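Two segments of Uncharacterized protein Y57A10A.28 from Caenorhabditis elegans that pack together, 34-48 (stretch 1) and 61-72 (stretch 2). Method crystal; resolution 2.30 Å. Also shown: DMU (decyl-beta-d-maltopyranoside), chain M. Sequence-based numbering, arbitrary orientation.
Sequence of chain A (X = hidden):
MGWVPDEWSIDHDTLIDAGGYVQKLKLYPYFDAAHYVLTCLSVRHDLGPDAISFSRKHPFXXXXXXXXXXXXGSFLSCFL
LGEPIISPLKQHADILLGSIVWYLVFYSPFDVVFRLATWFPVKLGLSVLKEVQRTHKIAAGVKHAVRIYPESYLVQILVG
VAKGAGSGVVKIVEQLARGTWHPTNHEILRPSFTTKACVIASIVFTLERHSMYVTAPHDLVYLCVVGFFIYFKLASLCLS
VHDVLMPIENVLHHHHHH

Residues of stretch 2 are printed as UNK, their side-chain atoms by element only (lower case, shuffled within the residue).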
ATOM      1  N   ALA A  34      27.146  -2.378  -7.500  1.00 34.52           N
ATOM      2  CA  ALA A  34      26.762  -3.309  -8.554  1.00 34.87           C
ATOM      3  C   ALA A  34      25.242  -3.439  -8.560  1.00 39.45           C
ATOM      4  O   ALA A  34      24.608  -3.403  -9.616  1.00 33.84           O
ATOM      5  CB  ALA A  34      27.405  -4.684  -8.324  1.00 39.53           C
ATOM      6  N   HIS A  35      24.665  -3.604  -7.374  1.00 36.30           N
ATOM      7  CA  HIS A  35      23.220  -3.714  -7.245  1.00 34.38           C
ATOM      8  C   HIS A  35      22.547  -2.409  -7.723  1.00 32.57           C
ATOM      9  O   HIS A  35      21.583  -2.448  -8.487  1.00 35.44           O
ATOM     10  CB  HIS A  35      22.847  -4.017  -5.791  1.00 35.97           C
ATOM     11  CG  HIS A  35      21.385  -3.868  -5.497  1.00 41.72           C
ATOM     12  ND1 HIS A  35      20.426  -4.681  -6.058  1.00 44.46           N
ATOM     13  CD2 HIS A  35      20.720  -2.977  -4.724  1.00 35.77           C
ATOM     14  CE1 HIS A  35      19.233  -4.295  -5.646  1.00 43.30           C
ATOM     15  NE2 HIS A  35      19.382  -3.263  -4.837  1.00 44.46           N
ATOM     16  N   TYR A  36      23.060  -1.259  -7.290  1.00 28.02           N
ATOM     17  CA  TYR A  36      22.487   0.020  -7.712  1.00 27.11           C
ATOM     18  C   TYR A  36      22.546   0.182  -9.228  1.00 34.16           C
ATOM     19  O   TYR A  36      21.561   0.593  -9.848  1.00 31.61           O
ATOM     20  CB  TYR A  36      23.210   1.204  -7.067  1.00 26.03           C
ATOM     21  CG  TYR A  36      23.192   1.193  -5.563  1.00 30.43           C
ATOM     22  CD1 TYR A  36      22.070   0.748  -4.857  1.00 32.78           C
ATOM     23  CD2 TYR A  36      24.302   1.620  -4.841  1.00 30.84           C
ATOM     24  CE1 TYR A  36      22.068   0.724  -3.464  1.00 43.73           C
ATOM     25  CE2 TYR A  36      24.312   1.605  -3.454  1.00 33.15           C
ATOM     26  CZ  TYR A  36      23.197   1.154  -2.772  1.00 40.17           C
ATOM     27  OH  TYR A  36      23.232   1.122  -1.401  1.00 46.06           O
ATOM     28  N   VAL A  37      23.700  -0.138  -9.814  1.00 30.12           N
ATOM     29  CA  VAL A  37      23.870  -0.031 -11.257  1.00 35.84           C
ATOM     30  C   VAL A  37      22.844  -0.879 -11.990  1.00 32.18           C
ATOM     31  O   VAL A  37      22.153  -0.389 -12.878  1.00 34.74           O
ATOM     32  CB  VAL A  37      25.288  -0.456 -11.711  1.00 42.55           C
ATOM     33  CG1 VAL A  37      25.366  -0.474 -13.230  1.00 29.64           C
ATOM     34  CG2 VAL A  37      26.314   0.515 -11.173  1.00 32.45           C
ATOM     35  N   LEU A  38      22.738  -2.149 -11.621  1.00 33.54           N
ATOM     36  CA  LEU A  38      21.777  -3.025 -12.274  1.00 33.01           C
ATOM     37  C   LEU A  38      20.337  -2.545 -12.042  1.00 39.98           C
ATOM     38  O   LEU A  38      19.501  -2.590 -12.950  1.00 37.53           O
ATOM     39  CB  LEU A  38      21.961  -4.470 -11.785  1.00 32.86           C
ATOM     40  CG  LEU A  38      23.256  -5.138 -12.284  1.00 45.21           C
ATOM     41  CD1 LEU A  38      23.443  -6.527 -11.669  1.00 40.50           C
ATOM     42  CD2 LEU A  38      23.196  -5.242 -13.796  1.00 40.52           C
ATOM     43  N   THR A  39      20.044  -2.066 -10.837  1.00 34.41           N
ATOM     44  CA  THR A  39      18.706  -1.568 -10.548  1.00 37.51           C
ATOM     45  C   THR A  39      18.386  -0.364 -11.452  1.00 39.16           C
ATOM     46  O   THR A  39      17.290  -0.274 -12.018  1.00 32.95           O
ATOM     47  CB  THR A  39      18.577  -1.138  -9.055  1.00 43.30           C
ATOM     48  OG1 THR A  39      18.754  -2.279  -8.208  1.00 44.20           O
ATOM     49  CG2 THR A  39      17.217  -0.514  -8.782  1.00 32.61           C
ATOM     50  N   CYS A  40      19.336   0.558 -11.595  1.00 34.27           N
ATOM     51  CA  CYS A  40      19.116   1.738 -12.433  1.00 38.71           C
ATOM     52  C   CYS A  40      18.956   1.382 -13.905  1.00 39.99           C
ATOM     53  O   CYS A  40      18.142   1.978 -14.612  1.00 40.42           O
ATOM     54  CB  CYS A  40      20.261   2.736 -12.272  1.00 36.15           C
ATOM     55  SG  CYS A  40      20.248   3.610 -10.709  1.00 48.08           S
ATOM     56  N   LEU A  41      19.739   0.414 -14.365  1.00 33.93           N
ATOM     57  CA  LEU A  41      19.648  -0.026 -15.741  1.00 44.04           C
ATOM     58  C   LEU A  41      18.245  -0.568 -15.973  1.00 42.42           C
ATOM     59  O   LEU A  41      17.656  -0.366 -17.031  1.00 41.46           O
ATOM     60  CB  LEU A  41      20.684  -1.120 -16.022  1.00 42.46           C
ATOM     61  CG  LEU A  41      22.142  -0.676 -15.892  1.00 46.04           C
ATOM     62  CD1 LEU A  41      23.075  -1.848 -16.160  1.00 43.30           C
ATOM     63  CD2 LEU A  41      22.405   0.464 -16.861  1.00 38.69           C
ATOM     64  N   SER A  42      17.710  -1.255 -14.972  1.00 46.63           N
ATOM     65  CA  SER A  42      16.378  -1.829 -15.079  1.00 42.79           C
ATOM     66  C   SER A  42      15.330  -0.719 -15.185  1.00 38.79           C
ATOM     67  O   SER A  42      14.453  -0.754 -16.052  1.00 36.51           O
ATOM     68  CB  SER A  42      16.102  -2.726 -13.870  1.00 45.85           C
ATOM     69  OG  SER A  42      14.831  -3.339 -13.973  1.00 69.55           O
ATOM     70  N   VAL A  43      15.423   0.276 -14.314  1.00 29.29           N
ATOM     71  CA  VAL A  43      14.470   1.372 -14.362  1.00 34.57           C
ATOM     72  C   VAL A  43      14.581   2.084 -15.706  1.00 41.96           C
ATOM     73  O   VAL A  43      13.576   2.503 -16.274  1.00 40.83           O
ATOM     74  CB  VAL A  43      14.714   2.393 -13.233  1.00 36.29           C
ATOM     75  CG1 VAL A  43      13.844   3.618 -13.444  1.00 26.80           C
ATOM     76  CG2 VAL A  43      14.397   1.758 -11.883  1.00 33.20           C
ATOM     77  N   ARG A  44      15.804   2.212 -16.212  1.00 39.53           N
ATOM     78  CA  ARG A  44      16.023   2.875 -17.490  1.00 42.92           C
ATOM     79  C   ARG A  44      15.434   2.072 -18.647  1.00 43.89           C
ATOM     80  O   ARG A  44      14.859   2.637 -19.575  1.00 53.45           O
ATOM     81  CB  ARG A  44      17.519   3.112 -17.712  1.00 39.42           C
ATOM     82  CG  ARG A  44      17.854   3.683 -19.073  1.00 47.06           C
ATOM     83  CD  ARG A  44      19.207   4.396 -19.083  1.00 45.34           C
ATOM     84  NE  ARG A  44      19.615   4.715 -20.448  1.00 42.10           N
ATOM     85  CZ  ARG A  44      20.668   5.456 -20.768  1.00 39.08           C
ATOM     86  NH1 ARG A  44      21.439   5.969 -19.821  1.00 34.47           N
ATOM     87  NH2 ARG A  44      20.948   5.683 -22.042  1.00 44.21           N
ATOM     88  N   HIS A  45      15.569   0.753 -18.595  1.00 47.61           N
ATOM     89  CA  HIS A  45      15.007  -0.090 -19.642  1.00 52.20           C
ATOM     90  C   HIS A  45      13.476   0.012 -19.592  1.00 60.60           C
ATOM     91  O   HIS A  45      12.816   0.124 -20.626  1.00 59.17           O
ATOM     92  CB  HIS A  45      15.437  -1.543 -19.440  1.00 48.04           C
ATOM     93  CG  HIS A  45      14.862  -2.487 -20.449  1.00 68.45           C
ATOM     94  ND1 HIS A  45      15.258  -2.501 -21.770  1.00 69.99           N
ATOM     95  CD2 HIS A  45      13.912  -3.446 -20.334  1.00 66.49           C
ATOM     96  CE1 HIS A  45      14.577  -3.425 -22.423  1.00 70.04           C
ATOM     97  NE2 HIS A  45      13.753  -4.013 -21.574  1.00 70.48           N
ATOM     98  N   ASP A  46      12.918  -0.010 -18.384  1.00 57.03           N
ATOM     99  CA  ASP A  46      11.475   0.080 -18.224  1.00 58.51           C
ATOM    100  C   ASP A  46      10.905   1.448 -18.601  1.00 61.65           C
ATOM    101  O   ASP A  46       9.713   1.568 -18.866  1.00 62.95           O
ATOM    102  CB  ASP A  46      11.071  -0.274 -16.786  1.00 64.79           C
ATOM    103  CG  ASP A  46      11.294  -1.748 -16.459  1.00 78.52           C
ATOM    104  OD1 ASP A  46      11.135  -2.591 -17.368  1.00 86.17           O
ATOM    105  OD2 ASP A  46      11.612  -2.069 -15.295  1.00 81.17           O
ATOM    106  N   LEU A  47      11.749   2.476 -18.632  1.00 61.44           N
ATOM    107  CA  LEU A  47      11.287   3.817 -18.981  1.00 58.18           C
ATOM    108  C   LEU A  47      11.069   3.997 -20.476  1.00 66.45           C
ATOM    109  O   LEU A  47      10.317   4.875 -20.895  1.00 70.72           O
ATOM    110  CB  LEU A  47      12.266   4.874 -18.473  1.00 55.30           C
ATOM    111  CG  LEU A  47      12.055   5.313 -17.021  1.00 57.96           C
ATOM    112  CD1 LEU A  47      13.174   6.248 -16.578  1.00 47.96           C
ATOM    113  CD2 LEU A  47      10.698   6.001 -16.903  1.00 52.36           C
ATOM    114  N   GLY A  48      11.730   3.176 -21.284  1.00 70.69           N
ATOM    115  CA  GLY A  48      11.555   3.273 -22.723  1.00 77.70           C
ATOM    116  C   GLY A  48      12.583   4.071 -23.507  1.00 82.62           C
ATOM    117  O   GLY A  48      13.621   4.462 -22.974  1.00 80.78           O
ATOM    118  N   UNK A  61      11.657  12.791 -10.046  1.00 40.98           N
ATOM    119  CA  UNK A  61      10.852  11.586 -10.195  1.00 39.51           C
ATOM    120  C   UNK A  61      11.748  10.412 -10.585  1.00 39.43           C
ATOM    121  O   UNK A  61      11.614   9.309 -10.049  1.00 39.83           O
ATOM    122  o   UNK A  61       8.986  10.637 -11.455  1.00 43.44           O
ATOM    123  c   UNK A  61       9.771  11.807 -11.259  1.00 33.33           C
ATOM    124  N   UNK A  62      12.662  10.654 -11.522  1.00 36.84           N
ATOM    125  CA  UNK A  62      13.575   9.620 -11.973  1.00 31.99           C
ATOM    126  C   UNK A  62      14.441   9.161 -10.795  1.00 33.76           C
ATOM    127  O   UNK A  62      14.593   7.962 -10.555  1.00 28.83           O
ATOM    128  s   UNK A  62      15.550   8.904 -13.844  1.00 55.75           S
ATOM    129  c   UNK A  62      14.459  10.155 -13.105  1.00 39.86           C
ATOM    130  N   UNK A  63      15.005  10.113 -10.059  1.00 25.55           N
ATOM    131  CA  UNK A  63      15.829   9.762  -8.914  1.00 31.68           C
ATOM    132  C   UNK A  63      15.034   8.901  -7.933  1.00 36.00           C
ATOM    133  O   UNK A  63      15.534   7.892  -7.438  1.00 38.99           O
ATOM    134  c   UNK A  63      15.779  10.689  -2.836  1.00 46.98           C
ATOM    135  c   UNK A  63      18.240  10.303  -6.665  1.00 32.12           C
ATOM    136  c   UNK A  63      16.312  11.018  -8.192  1.00 22.07           C
ATOM    137  c   UNK A  63      15.062  11.163  -5.129  1.00 47.87           C
ATOM    138  c   UNK A  63      16.341  10.801  -5.582  1.00 34.71           C
ATOM    139  c   UNK A  63      17.042  10.331  -3.259  1.00 41.71           C
ATOM    140  n   UNK A  63      18.456  10.094  -5.324  1.00 33.30           N
ATOM    141  c   UNK A  63      17.310  10.391  -4.635  1.00 36.22           C
ATOM    142  c   UNK A  63      16.960  10.735  -6.876  1.00 33.06           C
ATOM    143  c   UNK A  63      14.787  11.104  -3.751  1.00 37.79           C
ATOM    144  N   UNK A  64      13.795   9.305  -7.666  1.00 36.21           N
ATOM    145  CA  UNK A  64      12.930   8.593  -6.739  1.00 33.16           C
ATOM    146  C   UNK A  64      12.641   7.171  -7.207  1.00 36.82           C
ATOM    147  O   UNK A  64      12.706   6.227  -6.425  1.00 32.16           O
ATOM    148  c   UNK A  64      10.636   8.649  -5.600  1.00 44.00           C
ATOM    149  c   UNK A  64      11.267   8.565  -4.227  1.00 42.16           C
ATOM    150  c   UNK A  64       9.328   9.402  -5.539  1.00 45.69           C
ATOM    151  c   UNK A  64      11.606   9.343  -6.557  1.00 45.03           C
ATOM    152  N   UNK A  65      12.315   7.022  -8.484  1.00 30.96           N
ATOM    153  CA  UNK A  65      12.042   5.707  -9.032  1.00 30.37           C
ATOM    154  C   UNK A  65      13.224   4.771  -8.791  1.00 37.83           C
ATOM    155  O   UNK A  65      13.038   3.598  -8.478  1.00 42.81           O
ATOM    156  o   UNK A  65      10.650   6.632 -10.784  1.00 50.19           O
ATOM    157  c   UNK A  65      11.768   5.805 -10.532  1.00 29.79           C
ATOM    158  N   UNK A  66      14.440   5.284  -8.925  1.00 28.92           N
ATOM    159  CA  UNK A  66      15.609   4.445  -8.726  1.00 30.96           C
ATOM    160  C   UNK A  66      15.909   4.155  -7.259  1.00 31.86           C
ATOM    161  O   UNK A  66      16.340   3.056  -6.915  1.00 33.80           O
ATOM    162  c   UNK A  66      16.831   5.076  -9.408  1.00 32.03           C
ATOM    163  s   UNK A  66      16.778   4.931 -11.213  1.00 47.40           S
ATOM    164  N   UNK A  67      15.685   5.127  -6.386  1.00 26.48           N
ATOM    165  CA  UNK A  67      15.944   4.891  -4.978  1.00 29.13           C
ATOM    166  C   UNK A  67      14.951   3.851  -4.446  1.00 38.94           C
ATOM    167  O   UNK A  67      15.327   2.956  -3.682  1.00 36.47           O
ATOM    168  c   UNK A  67      16.893   7.218  -4.494  1.00 56.03           C
ATOM    169  c   UNK A  67      15.820   6.191  -4.180  1.00 35.42           C
ATOM    170  s   UNK A  67      18.610   6.639  -4.226  1.00 67.58           S
ATOM    171  c   UNK A  67      19.052   6.053  -5.894  1.00 43.06           C
ATOM    172  N   UNK A  68      13.689   3.955  -4.860  1.00 32.76           N
ATOM    173  CA  UNK A  68      12.683   3.011  -4.386  1.00 39.10           C
ATOM    174  C   UNK A  68      13.031   1.586  -4.774  1.00 36.41           C
ATOM    175  O   UNK A  68      12.864   0.660  -3.982  1.00 35.80           O
ATOM    176  c   UNK A  68      10.660   4.640  -4.369  1.00 48.19           C
ATOM    177  c   UNK A  68       9.163   4.600  -4.609  1.00 48.43           C
ATOM    178  c   UNK A  68      11.290   3.359  -4.921  1.00 36.97           C
ATOM    179  c   UNK A  68      10.948   4.766  -2.879  1.00 54.01           C
ATOM    180  N   UNK A  69      13.514   1.417  -5.997  1.00 31.87           N
ATOM    181  CA  UNK A  69      13.882   0.101  -6.481  1.00 33.44           C
ATOM    182  C   UNK A  69      15.204  -0.359  -5.868  1.00 36.16           C
ATOM    183  O   UNK A  69      15.378  -1.532  -5.566  1.00 38.57           O
ATOM    184  s   UNK A  69      11.652  -1.259  -8.394  1.00 55.37           S
ATOM    185  c   UNK A  69      13.998   0.117  -8.004  1.00 28.21           C
ATOM    186  c   UNK A  69      12.535  -2.480  -9.340  1.00 49.66           C
ATOM    187  c   UNK A  69      12.671   0.193  -8.725  1.00 47.71           C
ATOM    188  N   UNK A  70      16.125   0.574  -5.673  1.00 30.59           N
ATOM    189  CA  UNK A  70      17.424   0.238  -5.125  1.00 33.96           C
ATOM    190  C   UNK A  70      17.338  -0.277  -3.711  1.00 34.25           C
ATOM    191  O   UNK A  70      18.169  -1.076  -3.290  1.00 38.63           O
ATOM    192  o   UNK A  70      18.785   1.696  -6.502  1.00 46.18           O
ATOM    193  c   UNK A  70      18.351   1.453  -5.171  1.00 38.48           C
ATOM    194  N   UNK A  71      16.322   0.165  -2.981  1.00 33.75           N
ATOM    195  CA  UNK A  71      16.161  -0.248  -1.591  1.00 34.66           C
ATOM    196  C   UNK A  71      14.817  -0.923  -1.335  1.00 34.09           C
ATOM    197  O   UNK A  71      14.327  -0.960  -0.203  1.00 32.40           O
ATOM    198  c   UNK A  71      20.261   2.667  -0.987  1.00 37.11           C
ATOM    199  c   UNK A  71      16.318   0.971  -0.683  1.00 35.91           C
ATOM    200  c   UNK A  71      19.179   3.281  -1.616  1.00 43.79           C
ATOM    201  c   UNK A  71      20.056   1.512  -0.236  1.00 42.82           C
ATOM    202  c   UNK A  71      17.680   1.588  -0.747  1.00 40.61           C
ATOM    203  c   UNK A  71      17.897   2.741  -1.490  1.00 42.62           C
ATOM    204  c   UNK A  71      18.764   0.979  -0.118  1.00 43.53           C
ATOM    205  N   UNK A  72      14.239  -1.467  -2.398  1.00 26.90           N
ATOM    206  CA  UNK A  72      12.939  -2.125  -2.331  1.00 36.66           C
ATOM    207  C   UNK A  72      12.808  -3.128  -1.188  1.00 35.10           C
ATOM    208  O   UNK A  72      11.843  -3.083  -0.424  1.00 32.91           O
ATOM    209  c   UNK A  72      12.647  -2.812  -3.658  1.00 23.76           C
TER
HETATM  210  C1  DMU M 312       7.095  14.818 -10.650  1.00 86.42           C
HETATM  211  C2  DMU M 312       5.894  14.910 -11.615  1.00 84.27           C
HETATM  212  C3  DMU M 312       5.751  13.577 -12.420  1.00 86.08           C
HETATM  213  C4  DMU M 312       5.777  12.363 -11.449  1.00 87.06           C
HETATM  214  O5  DMU M 312       6.932  12.393 -10.559  1.00 85.98           O
HETATM  215  C6  DMU M 312       6.951  13.585  -9.735  1.00 80.48           C
HETATM  216  O7  DMU M 312       4.487  13.535 -13.153  1.00 95.15           O
HETATM  217  O16 DMU M 312       8.080  13.529  -8.842  1.00 71.44           O
HETATM  218  C18 DMU M 312       7.609  13.102  -7.551  1.00 60.02           C
HETATM  219  C19 DMU M 312       8.808  12.795  -6.639  1.00 59.21           C
HETATM  220  C22 DMU M 312       9.478  14.090  -6.186  1.00 55.74           C
HETATM  221  C25 DMU M 312      10.914  13.799  -5.748  1.00 55.29           C
HETATM  222  C28 DMU M 312      11.065  14.034  -4.229  1.00 50.97           C
HETATM  223  C31 DMU M 312      12.310  14.885  -3.903  1.00 58.71           C
HETATM  224  C34 DMU M 312      13.576  14.362  -4.617  1.00 58.82           C
HETATM  225  C37 DMU M 312      14.702  15.398  -4.462  1.00 64.55           C
HETATM  226  C40 DMU M 312      15.368  15.232  -3.081  1.00 63.76           C
HETATM  227  C43 DMU M 312      16.782  15.812  -3.112  1.00 63.31           C
HETATM  228  O49 DMU M 312       7.162  16.018  -9.850  1.00 90.00           O
HETATM  229  O55 DMU M 312       6.148  15.991 -12.528  1.00 83.86           O
HETATM  230  C57 DMU M 312       5.811  11.071 -12.274  1.00 82.88           C
HETATM  231  O61 DMU M 312       5.373   9.988 -11.459  1.00 88.59           O
HETATM  232  C5  DMU M 312       3.292  14.276 -15.070  1.00110.75           C
HETATM  233  C7  DMU M 312       2.523  12.959 -15.276  1.00109.27           C
HETATM  234  C8  DMU M 312       3.377  11.982 -16.017  1.00109.87           C
HETATM  235  C9  DMU M 312       4.754  11.823 -15.421  1.00113.91           C
HETATM  236  O1  DMU M 312       5.444  13.082 -15.194  1.00106.61           O
HETATM  237  C10 DMU M 312       4.637  14.063 -14.401  1.00107.24           C
HETATM  238  O2  DMU M 312       2.674  10.835 -16.177  1.00106.73           O
HETATM  239  O3  DMU M 312       2.583  15.175 -14.275  1.00109.82           O
HETATM  240  O4  DMU M 312       1.264  13.246 -15.923  1.00108.76           O
HETATM  241  C11 DMU M 312       5.549  10.866 -16.219  1.00124.12           C
HETATM  242  O6  DMU M 312       6.825  10.565 -15.619  1.00136.34           O

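Position 61 carries one carbon and one terminal oxygen, out of reach of stretch 1. One carbon then oxygen is serine, Ser61, and Ser61 OG lies 2.8 Å from DMU O5 of the maltoside, a weak hydrogen bond. Position 62 has one carbon and one sulfur, so it is cysteine; Cys62 SG is 4.5 Å from Leu47 CD1. At 63, one carbon leads to fused five- and six-membered rings holding eight carbons and one nitrogen, which only tryptophan provides; Trp63 is out of reach of stretch 1 and touches the detergent, Trp63 CE3 lying 3.6 Å from C34 of DMU. Position 64 has four carbons forked at the second, with no contact to stretch 1. The fork at the second carbon, not at CB, makes it leucine, Leu64 (chi1 180°, chi2 62°), and Leu64 CD2 lies 3.6 Å from C19 of DMU.

Position 65 is again one carbon and one oxygen. Its CB is 4.2 Å from Val43 CG1. It is Ser65, and Ser65 OG is 2.9 Å from Ser61 O, a hydrogen bond back along the helix. Position 66, one carbon and one sulfur, places that sulfur against Cys40 and Val43. It is Cys66, with Cys66 SG 3.7 Å from Cys40 SG and 3.8 Å from Val43 CB; at 3.7 Å the two sulfurs are in contact but far too distant for a disulfide. Position 67 is an unbranched chain of two carbons, sulfur and carbon, Met67, whose CA-to-CB bond points away from stretch 1. Position 68, four carbons forked at the second, is Leu68, also without contact.

Position 69 repeats the unbranched pattern with sulfur third, but points toward stretch 1: its CB is 3.4 Å from Thr39 CG2. This is Met69, and Met69 CG also meets Val43 CG2 at 3.9 Å. Position 70 has one carbon and one oxygen, so it is Ser70; Ser70 OG is 3.5 Å from Thr39 CG2 and 3.8 Å from Tyr36 CD1, and donates to Cys66 O at 2.8 Å. Position 71 bears one carbon and a six-carbon ring with no oxygen, hence Phe71; Phe71 CZ is 3.4 Å from Tyr36 OH, and the rings lie obliquely, centroids 5.4 Å apart and planes at 54°. Position 72, a single carbon, is Ala72.

The helices cross at 129°, with axes 9.2 Å apart at closest approach. The backbones come close at two points: Cys40 CA and Cys66 CA are 5.8 Å apart, Tyr36 CA and Ser70 CA 5.7 Å. Apolar packing is joined by one hydrogen bond, His35 NE2 to Ser70 O at 2.9 Å and 144°, made at the ring edge. Together the stretches bury 510 Å².

Stretch 2 (61-72) SCWLSCMLMSFA
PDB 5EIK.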